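Local coordinates for uncharacterized conserved protein YiiM (Geobacillus stearothermophilus, PDB 5YHH) that probably acts as a molybdenum cofactor-dependent MOSC-domain enzyme in the reductive detoxification of N-hydroxylated bases such as hydroxylaminopurine, at residues I177-H182 with K195-H200; D107-G112 with V116-P121; E78-P83 with P138-Q143. One frame throughout, in Å; residues are numbered along the deposited sequence.

Contact 1 (I177-H182 with K195-H200); sequences IAYINH and KQIASH
Ile197 reaches from helix 191-199 into the angle between Tyr179 and Ile180 of helix 177-185, and its CD1 methyl meets both. The methyl comes obliquely to the Tyr179 ring, CD1 lying 3.7 Å from CE2, the ring carbon on the side of Ile197. Its other neighbour is the CG1 methylene of Ile180, 4.0 Å from Ile197 CD1, so the two isoleucines meet through side and end of their branches, not end on. Both have CG1 opposite the carbonyl carbon and an extended chi2; in Ile197 (chi1 -64°) this sends CD1 toward helix 177-185, while Ile180 offers the flank of its CG1. Gln196 runs beside this apolar group, crossing the tyrosine side chain at about a right angle, with its amide plane turned 76° from the ring. Gln196 NE2 stands 3.4 Å from Tyr179 OH. The helix segments run closer to antiparallel than parallel, at 126° between their directions, and their axes are 11.4 Å apart at closest approach, a spacing bridged by side chains. Both belong to the YiiM-like three-helix domain, whose remaining helix, 205-213, adds Trp207 against Ile180 and Phe211 against Ile197. Tyr179 and Gln196 occupy the outer part of the contact, whereas the isoleucines are buried. The chemistry is thus graded: van der Waals packing of aliphatic branches holds the inner side, and the phenol and amide lie on the more exposed side.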
loop_
_atom_site.group_PDB
_atom_site.type_symbol
_atom_site.label_atom_id
_atom_site.label_comp_id
_atom_site.label_asym_id
_atom_site.label_seq_id
_atom_site.Cartn_x
_atom_site.Cartn_y
_atom_site.Cartn_z
ATOM N N ILE A 177 1.736 -7.878 -6.206
ATOM C CA ILE A 177 0.656 -6.885 -6.132
ATOM C C ILE A 177 0.206 -6.501 -7.561
ATOM O O ILE A 177 -0.978 -6.285 -7.794
ATOM C CB ILE A 177 1.101 -5.632 -5.335
ATOM C CG1 ILE A 177 1.358 -6.008 -3.865
ATOM C CG2 ILE A 177 0.101 -4.459 -5.502
ATOM C CD1 ILE A 177 0.123 -6.442 -3.107
ATOM N N ALA A 178 1.133 -6.439 -8.526
ATOM C CA ALA A 178 0.741 -6.131 -9.906
ATOM C C ALA A 178 -0.217 -7.165 -10.461
ATOM O O ALA A 178 -1.202 -6.805 -11.093
ATOM C CB ALA A 178 1.967 -5.979 -10.855
ATOM N N TYR A 179 0.104 -8.443 -10.237
ATOM C CA TYR A 179 -0.751 -9.558 -10.664
ATOM C C TYR A 179 -2.121 -9.461 -10.020
ATOM O O TYR A 179 -3.121 -9.616 -10.696
ATOM C CB TYR A 179 -0.100 -10.913 -10.321
ATOM C CG TYR A 179 -0.974 -12.116 -10.583
ATOM C CD1 TYR A 179 -1.161 -12.603 -11.875
ATOM C CD2 TYR A 179 -1.618 -12.773 -9.526
ATOM C CE1 TYR A 179 -1.967 -13.707 -12.110
ATOM C CE2 TYR A 179 -2.432 -13.873 -9.754
ATOM C CZ TYR A 179 -2.594 -14.340 -11.040
ATOM O OH TYR A 179 -3.400 -15.424 -11.245
ATOM N N ILE A 180 -2.161 -9.216 -8.705
ATOM C CA ILE A 180 -3.432 -9.177 -7.984
ATOM C C ILE A 180 -4.297 -7.997 -8.465
ATOM O O ILE A 180 -5.483 -8.166 -8.703
ATOM C CB ILE A 180 -3.245 -9.171 -6.460
ATOM C CG1 ILE A 180 -2.611 -10.505 -5.991
ATOM C CG2 ILE A 180 -4.580 -8.992 -5.807
ATOM C CD1 ILE A 180 -2.000 -10.511 -4.578
ATOM N N ASN A 181 -3.708 -6.825 -8.679
ATOM C CA ASN A 181 -4.461 -5.705 -9.239
ATOM C C ASN A 181 -5.005 -6.057 -10.627
ATOM O O ASN A 181 -6.117 -5.678 -10.997
ATOM C CB ASN A 181 -3.577 -4.459 -9.386
ATOM C CG ASN A 181 -3.536 -3.599 -8.132
ATOM O OD1 ASN A 181 -4.463 -3.601 -7.333
ATOM N ND2 ASN A 181 -2.491 -2.824 -8.000
ATOM N N HIS A 182 -4.184 -6.743 -11.415
ATOM C CA HIS A 182 -4.565 -7.075 -12.761
ATOM C C HIS A 182 -5.809 -7.975 -12.776
ATOM O O HIS A 182 -6.726 -7.714 -13.551
ATOM C CB HIS A 182 -3.401 -7.688 -13.537
ATOM C CG HIS A 182 -3.791 -8.124 -14.904
ATOM N ND1 HIS A 182 -3.896 -7.240 -15.952
ATOM C CD2 HIS A 182 -4.175 -9.332 -15.379
ATOM C CE1 HIS A 182 -4.296 -7.893 -17.030
ATOM N NE2 HIS A 182 -4.472 -9.165 -16.707
ATOM N N LYS A 195 -9.977 -17.654 -7.091
ATOM C CA LYS A 195 -9.978 -18.667 -6.029
ATOM C C LYS A 195 -8.588 -18.764 -5.389
ATOM O O LYS A 195 -8.460 -18.811 -4.167
ATOM C CB LYS A 195 -10.421 -20.047 -6.546
ATOM C CG LYS A 195 -10.805 -21.034 -5.423
ATOM C CD LYS A 195 -11.437 -22.333 -5.958
ATOM C CE LYS A 195 -12.634 -22.772 -5.104
ATOM N NZ LYS A 195 -13.115 -24.171 -5.361
ATOM N N GLN A 196 -7.554 -18.770 -6.221
ATOM C CA GLN A 196 -6.174 -18.868 -5.746
ATOM C C GLN A 196 -5.754 -17.688 -4.851
ATOM O O GLN A 196 -5.161 -17.878 -3.786
ATOM C CB GLN A 196 -5.241 -18.945 -6.943
ATOM C CG GLN A 196 -3.780 -18.802 -6.586
ATOM C CD GLN A 196 -2.925 -18.577 -7.804
ATOM O OE1 GLN A 196 -2.031 -19.370 -8.080
ATOM N NE2 GLN A 196 -3.196 -17.491 -8.547
ATOM N N ILE A 197 -6.059 -16.474 -5.288
ATOM C CA ILE A 197 -5.735 -15.290 -4.501
ATOM C C ILE A 197 -6.574 -15.254 -3.215
ATOM O O ILE A 197 -6.055 -14.974 -2.140
ATOM C CB ILE A 197 -5.931 -13.987 -5.313
ATOM C CG1 ILE A 197 -4.947 -13.944 -6.508
ATOM C CG2 ILE A 197 -5.735 -12.807 -4.414
ATOM C CD1 ILE A 197 -5.312 -12.930 -7.631
ATOM N N ALA A 198 -7.868 -15.537 -3.336
ATOM C CA ALA A 198 -8.753 -15.615 -2.182
ATOM C C ALA A 198 -8.302 -16.669 -1.157
ATOM O O ALA A 198 -8.602 -16.542 0.027
ATOM C CB ALA A 198 -10.177 -15.904 -2.628
ATOM N N SER A 199 -7.601 -17.699 -1.633
ATOM C CA SER A 199 -7.105 -18.791 -0.800
ATOM C C SER A 199 -5.876 -18.429 0.005
ATOM O O SER A 199 -5.551 -19.131 0.979
ATOM C CB SER A 199 -6.762 -19.996 -1.664
ATOM O OG SER A 199 -7.957 -20.576 -2.140
ATOM N N HIS A 200 -5.203 -17.346 -0.387
ATOM C CA HIS A 200 -4.019 -16.920 0.322
ATOM C C HIS A 200 -4.313 -16.442 1.757
ATOM O O HIS A 200 -5.052 -15.487 1.959
ATOM C CB HIS A 200 -3.270 -15.835 -0.434
ATOM C CG HIS A 200 -1.805 -15.830 -0.144
ATOM N ND1 HIS A 200 -1.303 -15.552 1.107
ATOM C CD2 HIS A 200 -0.738 -16.112 -0.928
ATOM C CE1 HIS A 200 0.016 -15.646 1.077
ATOM N NE2 HIS A 200 0.384 -15.978 -0.148
#

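Contact 2 (D107-G112 with V116-P121); sequences DIYVAG and VQVSQP
The Tyr109 ring receives Val118 at its edge, near the ring plane, where CE1 lies 4.0 Å from the valine CG2; Leu165 and Leu167 of strand 165-169 and Leu98 also touch the tyrosine side chain. The setting is an antiparallel beta hairpin of the MOSC domain, strands 108-111 and 114-121 within the mixed main sheet. Tyr109 and Val116 form a hydrogen-bonded pair, with Tyr109 N to Val116 O at 2.8 Å and Val116 N to Tyr109 O at 2.9 Å. Ile108 and Gln117 form the adjoining non-hydrogen-bonded pair, and Val118 N closes the ladder on Asp107 O. On the Tyr109 face, Val116 has CG1 opposite the carbonyl carbon (chi1 -64°), and CG2 falls between the backbone N and the carbonyl carbon, 4.0 Å from Tyr109 CB. The opposite face carries Ile108 and Gln117: the extended glutamine chain crosses the isoleucine, bringing NE2 to 3.8 Å from Ile108 CG1. This amide is held at both ends, OE1 by Arg152 and NE2 by Gly106 O. Asp107 turns its carboxylate to Arg170 in a salt bridge and to the backbone N atoms of Cys104 and Gly171, so the hairpin's entry is pinned to neighbouring segments. Asp107 O also receives a CA-H...O contact from Gln117 CA at 3.1 Å, beside its bond to Val118 N.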
loop_
_atom_site.group_PDB
_atom_site.type_symbol
_atom_site.label_atom_id
_atom_site.label_comp_id
_atom_site.label_asym_id
_atom_site.label_seq_id
_atom_site.Cartn_x
_atom_site.Cartn_y
_atom_site.Cartn_z
ATOM N N ASP A 107 4.523 -11.404 1.601
ATOM C CA ASP A 107 5.929 -11.095 1.872
ATOM C C ASP A 107 6.017 -10.535 3.279
ATOM O O ASP A 107 5.216 -9.680 3.670
ATOM C CB ASP A 107 6.490 -9.997 0.958
ATOM C CG ASP A 107 6.819 -10.452 -0.470
ATOM O OD1 ASP A 107 6.734 -11.640 -0.823
ATOM O OD2 ASP A 107 7.170 -9.549 -1.277
ATOM N N ILE A 108 7.015 -11.000 4.024
ATOM C CA ILE A 108 7.330 -10.462 5.334
ATOM C C ILE A 108 8.651 -9.711 5.280
ATOM O O ILE A 108 9.674 -10.246 4.782
ATOM C CB ILE A 108 7.378 -11.596 6.388
ATOM C CG1 ILE A 108 6.024 -12.302 6.418
ATOM C CG2 ILE A 108 7.748 -11.031 7.761
ATOM C CD1 ILE A 108 5.910 -13.515 7.387
ATOM N N TYR A 109 8.648 -8.487 5.804
ATOM C CA TYR A 109 9.856 -7.637 5.807
ATOM C C TYR A 109 10.188 -7.230 7.243
ATOM O O TYR A 109 9.283 -7.016 8.064
ATOM C CB TYR A 109 9.659 -6.354 5.001
ATOM C CG TYR A 109 9.435 -6.604 3.524
ATOM C CD1 TYR A 109 8.183 -6.904 3.047
ATOM C CD2 TYR A 109 10.499 -6.543 2.611
ATOM C CE1 TYR A 109 7.963 -7.125 1.677
ATOM C CE2 TYR A 109 10.301 -6.793 1.246
ATOM C CZ TYR A 109 9.022 -7.093 0.789
ATOM O OH TYR A 109 8.780 -7.352 -0.549
ATOM N N VAL A 110 11.480 -7.139 7.541
ATOM C CA VAL A 110 11.927 -6.485 8.766
ATOM C C VAL A 110 12.108 -5.012 8.412
ATOM O O VAL A 110 12.690 -4.672 7.378
ATOM C CB VAL A 110 13.246 -7.057 9.321
ATOM C CG1 VAL A 110 13.714 -6.236 10.518
ATOM C CG2 VAL A 110 13.073 -8.483 9.797
ATOM N N ALA A 111 11.594 -4.139 9.258
ATOM C CA ALA A 111 11.787 -2.710 9.121
ATOM C C ALA A 111 12.076 -2.145 10.479
ATOM O O ALA A 111 11.206 -2.159 11.341
ATOM C CB ALA A 111 10.514 -2.055 8.545
ATOM N N GLY A 112 13.301 -1.670 10.706
ATOM C CA GLY A 112 13.680 -1.258 12.061
ATOM C C GLY A 112 13.590 -2.442 13.005
ATOM O O GLY A 112 14.047 -3.527 12.660
ATOM N N VAL A 116 6.636 -6.685 9.317
ATOM C CA VAL A 116 5.440 -6.339 8.571
ATOM C C VAL A 116 5.209 -7.327 7.424
ATOM O O VAL A 116 6.137 -7.979 6.953
ATOM C CB VAL A 116 5.491 -4.899 8.056
ATOM C CG1 VAL A 116 5.514 -3.891 9.216
ATOM C CG2 VAL A 116 6.679 -4.668 7.096
ATOM N N GLN A 117 3.947 -7.456 7.017
ATOM C CA GLN A 117 3.551 -8.396 5.977
ATOM C C GLN A 117 2.618 -7.701 5.006
ATOM O O GLN A 117 1.666 -7.044 5.431
ATOM C CB GLN A 117 2.802 -9.596 6.564
ATOM C CG GLN A 117 2.497 -10.713 5.543
ATOM C CD GLN A 117 1.827 -11.924 6.162
ATOM O OE1 GLN A 117 0.830 -11.802 6.890
ATOM N NE2 GLN A 117 2.356 -13.113 5.861
ATOM N N VAL A 118 2.852 -7.928 3.717
ATOM C CA VAL A 118 1.985 -7.389 2.652
ATOM C C VAL A 118 0.629 -8.062 2.706
ATOM O O VAL A 118 0.548 -9.290 2.744
ATOM C CB VAL A 118 2.637 -7.578 1.246
ATOM C CG1 VAL A 118 1.725 -7.049 0.126
ATOM C CG2 VAL A 118 4.003 -6.880 1.188
ATOM N N SER A 119 -0.418 -7.252 2.727
ATOM C CA SER A 119 -1.797 -7.719 2.923
ATOM C C SER A 119 -2.746 -7.532 1.746
ATOM O O SER A 119 -3.678 -8.315 1.575
ATOM C CB SER A 119 -2.405 -6.997 4.116
ATOM O OG SER A 119 -2.479 -5.601 3.908
ATOM N N GLN A 120 -2.535 -6.460 0.980
ATOM C CA GLN A 120 -3.389 -6.115 -0.147
ATOM C C GLN A 120 -2.807 -4.941 -0.959
ATOM O O GLN A 120 -2.018 -4.150 -0.431
ATOM C CB GLN A 120 -4.776 -5.713 0.364
ATOM C CG GLN A 120 -4.793 -4.501 1.288
ATOM C CD GLN A 120 -6.204 -3.933 1.485
ATOM O OE1 GLN A 120 -6.967 -4.503 2.211
ATOM N NE2 GLN A 120 -6.542 -2.818 0.794
ATOM N N PRO A 121 -3.209 -4.819 -2.240
ATOM C CA PRO A 121 -3.011 -3.576 -2.995
ATOM C C PRO A 121 -3.784 -2.431 -2.367
ATOM O O PRO A 121 -4.734 -2.653 -1.624
ATOM C CB PRO A 121 -3.600 -3.912 -4.381
ATOM C CG PRO A 121 -3.678 -5.393 -4.406
ATOM C CD PRO A 121 -4.004 -5.786 -3.027
#

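Contact 3 (E78-P83 with P138-Q143); sequences ERYGRP and PKAICQ
Arg79 lays one face of its guanidinium over the Ala140 methyl, with CB 3.5 Å from CZ and set off toward the rim of the planar group. The side chain leaves helix 71-80 with CG opposite the backbone N (chi1 179°) and chi2 extended, then bends at chi3 (-95°). This extended start carries the arginine across to helix 137-144, and the bend turns the flat end to meet the alanine. At the guanidinium edge, in its plane, a water links Arg79 to Gln143: it accepts a weak hydrogen bond from NH2 at 2.5 Å and donates one to Gln143 OE1 at 2.6 Å. Gln143 OE1 itself stays 4.3 Å from Arg79 NH2, so the water bridges the two, weakly on the arginine side. The glutamine chain is extended at chi2, which holds its amide out from the helix beside the bridge.

Tyr80 takes a different staggered position at chi1 (-66°), its CG lying opposite the carbonyl carbon, and its ring runs alongside the arginine chain. The CD methylene of Arg79 sits over one face of that ring, 3.1 Å above its plane and toward the rim. Tyr80 OH approaches Ala140 CB at 3.9 Å, and the hydroxyl is hydrogen-bonded to Asp136. The same carboxylate makes a long, weak ion pair with Arg79 NH1, and Tyr75 OH forms a weak hydrogen bond with NH2. Gly81, with positive phi, breaks helix 71-80 directly after these two side chains. In the MOSC domain this contact joins the C-terminal end of helix 71-80 to helix 137-144; Trp76, farther back on the former, packs on Ala140 and Ile141, while Pro138 and Ile141 lean on helix 127-132.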
loop_
_atom_site.group_PDB
_atom_site.type_symbol
_atom_site.label_atom_id
_atom_site.label_comp_id
_atom_site.label_asym_id
_atom_site.label_seq_id
_atom_site.Cartn_x
_atom_site.Cartn_y
_atom_site.Cartn_z
ATOM N N GLU A 78 5.977 13.689 -14.732
ATOM C CA GLU A 78 5.982 13.743 -16.202
ATOM C C GLU A 78 4.565 13.828 -16.763
ATOM O O GLU A 78 4.299 14.565 -17.716
ATOM C CB GLU A 78 6.690 12.518 -16.735
ATOM C CG GLU A 78 8.198 12.594 -16.483
ATOM C CD GLU A 78 8.915 11.297 -16.759
ATOM O OE1 GLU A 78 8.245 10.257 -16.931
ATOM O OE2 GLU A 78 10.156 11.322 -16.789
ATOM N N ARG A 79 3.649 13.069 -16.185
ATOM C CA ARG A 79 2.250 13.133 -16.665
ATOM C C ARG A 79 1.588 14.465 -16.366
ATOM O O ARG A 79 0.872 15.001 -17.223
ATOM C CB ARG A 79 1.383 12.034 -16.056
ATOM C CG ARG A 79 -0.059 12.147 -16.564
ATOM C CD ARG A 79 -1.109 11.390 -15.813
ATOM N NE ARG A 79 -1.384 10.085 -16.393
ATOM C CZ ARG A 79 -2.549 9.582 -16.789
ATOM N NH1 ARG A 79 -3.711 10.233 -16.766
ATOM N NH2 ARG A 79 -2.540 8.339 -17.230
ATOM N N TYR A 80 1.766 14.991 -15.160
ATOM C CA TYR A 80 1.002 16.181 -14.753
ATOM C C TYR A 80 1.767 17.502 -14.705
ATOM O O TYR A 80 1.144 18.562 -14.492
ATOM C CB TYR A 80 0.304 15.956 -13.406
ATOM C CG TYR A 80 -0.756 14.902 -13.459
ATOM C CD1 TYR A 80 -1.961 15.131 -14.142
ATOM C CD2 TYR A 80 -0.578 13.682 -12.826
ATOM C CE1 TYR A 80 -2.955 14.147 -14.185
ATOM C CE2 TYR A 80 -1.560 12.704 -12.876
ATOM C CZ TYR A 80 -2.745 12.943 -13.534
ATOM O OH TYR A 80 -3.696 11.941 -13.573
ATOM N N GLY A 81 3.076 17.469 -14.937
ATOM C CA GLY A 81 3.868 18.700 -14.986
ATOM C C GLY A 81 3.957 19.464 -13.660
ATOM O O GLY A 81 3.943 20.695 -13.614
ATOM N N ARG A 82 4.072 18.746 -12.565
ATOM C CA ARG A 82 4.157 19.377 -11.259
ATOM C C ARG A 82 4.858 18.384 -10.332
ATOM O O ARG A 82 4.889 17.192 -10.644
ATOM C CB ARG A 82 2.748 19.672 -10.749
ATOM C CG ARG A 82 2.023 18.415 -10.351
ATOM C CD ARG A 82 0.726 18.709 -9.632
ATOM N NE ARG A 82 -0.287 19.239 -10.545
ATOM C CZ ARG A 82 -1.565 19.421 -10.196
ATOM N NH1 ARG A 82 -1.969 19.165 -8.941
ATOM N NH2 ARG A 82 -2.428 19.882 -11.090
ATOM N N PRO A 83 5.382 18.858 -9.188
ATOM C CA PRO A 83 6.111 17.932 -8.311
ATOM C C PRO A 83 5.243 16.919 -7.580
ATOM O O PRO A 83 4.103 17.248 -7.216
ATOM C CB PRO A 83 6.782 18.842 -7.261
ATOM C CG PRO A 83 6.514 20.230 -7.668
ATOM C CD PRO A 83 5.505 20.268 -8.774
ATOM N N PRO A 138 -7.433 8.872 -9.906
ATOM C CA PRO A 138 -7.776 7.488 -9.541
ATOM C C PRO A 138 -7.856 6.530 -10.772
ATOM O O PRO A 138 -7.365 5.398 -10.731
ATOM C CB PRO A 138 -9.164 7.637 -8.849
ATOM C CG PRO A 138 -9.156 9.034 -8.270
ATOM C CD PRO A 138 -8.319 9.866 -9.267
ATOM N N LYS A 139 -8.452 6.990 -11.867
ATOM C CA LYS A 139 -8.478 6.223 -13.093
ATOM C C LYS A 139 -7.064 5.925 -13.582
ATOM O O LYS A 139 -6.746 4.785 -13.901
ATOM C CB LYS A 139 -9.254 6.986 -14.186
ATOM C CG LYS A 139 -9.376 6.249 -15.503
ATOM C CD LYS A 139 -10.190 7.117 -16.533
ATOM C CE LYS A 139 -9.308 8.212 -17.141
ATOM N NZ LYS A 139 -10.062 9.350 -17.797
ATOM N N ALA A 140 -6.206 6.934 -13.605
ATOM C CA ALA A 140 -4.800 6.722 -13.981
ATOM C C ALA A 140 -4.084 5.685 -13.113
ATOM O O ALA A 140 -3.271 4.898 -13.600
ATOM C CB ALA A 140 -4.022 8.053 -13.957
ATOM N N ILE A 141 -4.345 5.715 -11.822
ATOM C CA ILE A 141 -3.734 4.716 -10.919
ATOM C C ILE A 141 -4.208 3.308 -11.305
ATOM O O ILE A 141 -3.390 2.410 -11.462
ATOM C CB ILE A 141 -4.032 5.025 -9.434
ATOM C CG1 ILE A 141 -3.283 6.287 -8.996
ATOM C CG2 ILE A 141 -3.643 3.831 -8.526
ATOM C CD1 ILE A 141 -3.806 6.900 -7.704
ATOM N N CYS A 142 -5.518 3.139 -11.500
ATOM C CA CYS A 142 -6.061 1.866 -11.934
ATOM C C CYS A 142 -5.537 1.447 -13.315
ATOM O O CYS A 142 -5.232 0.274 -13.530
ATOM C CB CYS A 142 -7.596 1.867 -11.892
ATOM S SG CYS A 142 -8.313 0.485 -12.806
ATOM N N GLN A 143 -5.367 2.391 -14.236
ATOM C CA GLN A 143 -4.851 2.055 -15.557
ATOM C C GLN A 143 -3.358 1.691 -15.553
ATOM O O GLN A 143 -2.945 0.801 -16.300
ATOM C CB GLN A 143 -5.048 3.216 -16.533
ATOM C CG GLN A 143 -6.475 3.400 -17.031
ATOM C CD GLN A 143 -6.664 4.712 -17.795
ATOM O OE1 GLN A 143 -5.963 5.716 -17.551
ATOM N NE2 GLN A 143 -7.628 4.712 -18.723
HETATM O O HOH W 1 -3.446 6.053 -17.802
#

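Overall arrangement
Contact 2 is the buried member of the three, a strand pairing stitched by backbone hydrogen bonds, whereas contacts 1 and 3 are partly buried helix pairings made by side chains. Contact 1 relies on aliphatic packing; contact 3 relies on a flat cation and a bridging water. No element is common to two contacts, but contacts 1 and 2 touch: Ile177 packs on Val118, and Asn181 on Pro121, so the three-helix domain rests against the MOSC sheet. Contact 3 lies across the chain's centre from contact 2, their centres 26 Å apart. It joins segments far apart in sequence, while contacts 1 and 2 are local.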